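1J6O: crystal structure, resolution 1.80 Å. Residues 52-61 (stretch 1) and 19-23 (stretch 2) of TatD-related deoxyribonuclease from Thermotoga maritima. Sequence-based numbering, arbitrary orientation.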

# COMPACT_ATOMS: atom_id res chain seq x y z
N GLU A 52 -17.26 -5.86 0.33
CA GLU A 52 -18.05 -4.83 1.01
C GLU A 52 -17.18 -3.65 1.42
O GLU A 52 -17.59 -2.48 1.31
CB GLU A 52 -18.71 -5.39 2.28
CG GLU A 52 -19.74 -6.47 2.05
CD GLU A 52 -19.16 -7.71 1.37
OE1 GLU A 52 -18.09 -8.20 1.82
OE2 GLU A 52 -19.79 -8.18 0.39
N ASP A 53 -16.01 -3.96 1.94
CA ASP A 53 -15.09 -2.92 2.37
C ASP A 53 -14.55 -2.10 1.19
O ASP A 53 -14.34 -0.86 1.29
CB ASP A 53 -13.97 -3.58 3.19
CG ASP A 53 -13.04 -2.56 3.78
OD1 ASP A 53 -13.40 -1.95 4.83
OD2 ASP A 53 -11.97 -2.36 3.18
N SER A 54 -14.32 -2.77 0.06
CA SER A 54 -13.82 -2.05 -1.10
C SER A 54 -14.88 -1.06 -1.57
O SER A 54 -14.53 0.04 -2.04
CB SER A 54 -13.45 -3.02 -2.23
OG SER A 54 -12.26 -3.71 -1.91
N LYS A 55 -16.15 -1.44 -1.47
CA LYS A 55 -17.24 -0.53 -1.90
C LYS A 55 -17.23 0.73 -1.00
O LYS A 55 -17.40 1.84 -1.49
CB LYS A 55 -18.61 -1.24 -1.80
CG LYS A 55 -19.76 -0.62 -2.63
CD LYS A 55 -20.10 0.80 -2.32
CE LYS A 55 -21.40 1.27 -3.03
NZ LYS A 55 -21.25 1.61 -4.47
N LYS A 56 -17.00 0.55 0.30
CA LYS A 56 -16.97 1.71 1.23
C LYS A 56 -15.77 2.60 0.91
O LYS A 56 -15.86 3.82 0.99
CB LYS A 56 -16.87 1.25 2.67
CG LYS A 56 -18.14 0.56 3.16
CD LYS A 56 -17.97 -0.02 4.56
CE LYS A 56 -18.52 0.89 5.64
NZ LYS A 56 -17.86 2.23 5.67
N SER A 57 -14.65 1.96 0.57
CA SER A 57 -13.43 2.70 0.23
C SER A 57 -13.72 3.51 -1.03
O SER A 57 -13.40 4.70 -1.11
CB SER A 57 -12.27 1.72 -0.03
OG SER A 57 -11.08 2.40 -0.41
N LEU A 58 -14.33 2.89 -2.03
CA LEU A 58 -14.62 3.63 -3.26
C LEU A 58 -15.56 4.80 -3.01
O LEU A 58 -15.35 5.91 -3.53
CB LEU A 58 -15.23 2.70 -4.32
CG LEU A 58 -15.65 3.33 -5.66
CD1 LEU A 58 -14.47 4.09 -6.31
CD2 LEU A 58 -16.16 2.22 -6.57
N ASP A 59 -16.59 4.57 -2.23
CA ASP A 59 -17.54 5.63 -1.94
C ASP A 59 -16.86 6.78 -1.24
O ASP A 59 -17.15 7.94 -1.53
CB ASP A 59 -18.71 5.09 -1.12
CG ASP A 59 -19.69 4.32 -1.99
OD1 ASP A 59 -19.52 4.37 -3.22
OD2 ASP A 59 -20.63 3.69 -1.46
N LEU A 60 -15.94 6.47 -0.35
CA LEU A 60 -15.25 7.55 0.36
C LEU A 60 -14.31 8.31 -0.58
O LEU A 60 -14.23 9.54 -0.52
CB LEU A 60 -14.45 6.98 1.52
CG LEU A 60 -13.62 7.97 2.34
CD1 LEU A 60 -14.54 9.05 2.94
CD2 LEU A 60 -12.90 7.18 3.44
N SER A 61 -13.59 7.60 -1.45
CA SER A 61 -12.66 8.24 -2.38
C SER A 61 -13.40 9.22 -3.26
O SER A 61 -12.86 10.25 -3.66
CB SER A 61 -11.93 7.22 -3.25
OG SER A 61 -12.80 6.71 -4.23
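Stretch 2 19-23: HLHFH

Residues 52-61 form a continuous stretch of α-helix that begins earlier in the chain, held by regular i to i+4 backbone hydrogen bonds from Lys56 N to Glu52 O (3.2 Å) through Ser61 N to Ser57 O (2.9 Å). Residues 19-23 pack against one side of it without forming a regular helix or strand along their length. Instead, His19 to Phe22 make a type I β turn, closed by a hydrogen bond from Phe22 N to His19 O of 3.1 Å, with Leu20 and His21 at its two central positions. The backbones come nearest at Ser57 and His21, whose CA atoms lie 5.8 Å apart. Because stretch 2 is a turn, it has no single axis to cross the helix; its residues run from Leu20, beside Leu60, to Phe22, beside Asp53, so that the chain passes from the later to the earlier part of the helix.

Glu52 is out of reach, and the contact starts at Asp53. Its CA-to-CB bond points sideways, but with chi1 in the t rotamer the carboxylate comes nearer to the turn. There OD2 accepts a nearly linear hydrogen bond from His21 NE2 (2.8 Å, 176°), lying at the edge of the imidazole and close to its plane, where the N-H bond is directed. The other oxygen, Asp53 OD1, is 3.3 Å from Phe22 CE1; the Phe22 CA-to-CB bond points away from the helix, yet its ring returns to this contact.

Ser54 and Lys55 point away, and Lys55 NZ instead forms a salt bridge with Asp59 OD1 at 3.5 Å, a weak hydrogen bond along the helix. One turn on from Glu52, Lys56 points toward stretch 2. Its CB is 3.9 Å from His21 CD2, and the side chain, bent at chi3 (98°) and chi4 (-60°), places Lys56 NZ 3.7 Å from His21 O.

Ser57 supports the imidazole from one face: its CB lies 3.9 Å from the centroid of the His21 ring and only 12° off the ring normal, a CH-π contact. The small serine side chain thus lies against the same ring whose edge is bonded to Asp53. Leu58 and Asp59 do not touch the turn.

Leu60 closes the contact with apolar packing. Its CD2 lies 3.8 Å from Leu20 CB and 3.6 Å from His21 N, covering the backbone where these two residues join. Ser61 is out of reach, its OG hydrogen-bonded to Leu58 O at 2.8 Å. His21 is the center of the arrangement, touching Asp53, Lys56, Ser57 and Leu60.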

# COMPACT_ATOMS: atom_id res chain seq x y z
N HIS A 19 -6.71 3.30 5.23
CA HIS A 19 -8.02 2.63 5.39
C HIS A 19 -8.85 3.66 6.17
O HIS A 19 -9.32 3.38 7.31
CB HIS A 19 -7.89 1.36 6.25
CG HIS A 19 -6.88 0.38 5.75
ND1 HIS A 19 -7.09 -0.39 4.62
CD2 HIS A 19 -5.68 -0.01 6.25
CE1 HIS A 19 -6.07 -1.22 4.46
NE2 HIS A 19 -5.20 -1.01 5.43
N LEU A 20 -9.06 4.82 5.55
CA LEU A 20 -9.81 5.89 6.19
C LEU A 20 -11.28 5.59 6.43
O LEU A 20 -11.93 6.26 7.25
CB LEU A 20 -9.64 7.18 5.37
CG LEU A 20 -8.21 7.74 5.40
CD1 LEU A 20 -7.99 8.75 4.25
CD2 LEU A 20 -7.97 8.40 6.75
N HIS A 21 -11.77 4.58 5.73
CA HIS A 21 -13.16 4.18 5.86
C HIS A 21 -13.40 3.22 7.02
O HIS A 21 -14.55 2.84 7.27
CB HIS A 21 -13.67 3.57 4.55
CG HIS A 21 -12.87 2.39 4.09
ND1 HIS A 21 -11.52 2.48 3.79
CD2 HIS A 21 -13.20 1.08 4.00
CE1 HIS A 21 -11.06 1.27 3.53
NE2 HIS A 21 -12.06 0.40 3.65
N PHE A 22 -12.34 2.80 7.72
CA PHE A 22 -12.50 1.89 8.84
C PHE A 22 -13.21 2.63 9.96
O PHE A 22 -13.17 3.88 10.03
CB PHE A 22 -11.15 1.37 9.33
CG PHE A 22 -10.57 0.27 8.46
CD1 PHE A 22 -11.13 -0.06 7.22
CD2 PHE A 22 -9.48 -0.48 8.92
CE1 PHE A 22 -10.62 -1.12 6.45
CE2 PHE A 22 -8.96 -1.54 8.14
CZ PHE A 22 -9.54 -1.86 6.91
N HIS A 23 -13.88 1.88 10.83
CA HIS A 23 -14.61 2.49 11.93
C HIS A 23 -13.80 3.35 12.91
O HIS A 23 -14.38 4.19 13.62
CB HIS A 23 -15.42 1.41 12.68
CG HIS A 23 -14.62 0.63 13.68
ND1 HIS A 23 -14.32 1.12 14.94
CD2 HIS A 23 -14.09 -0.61 13.62
CE1 HIS A 23 -13.64 0.20 15.61
NE2 HIS A 23 -13.49 -0.86 14.83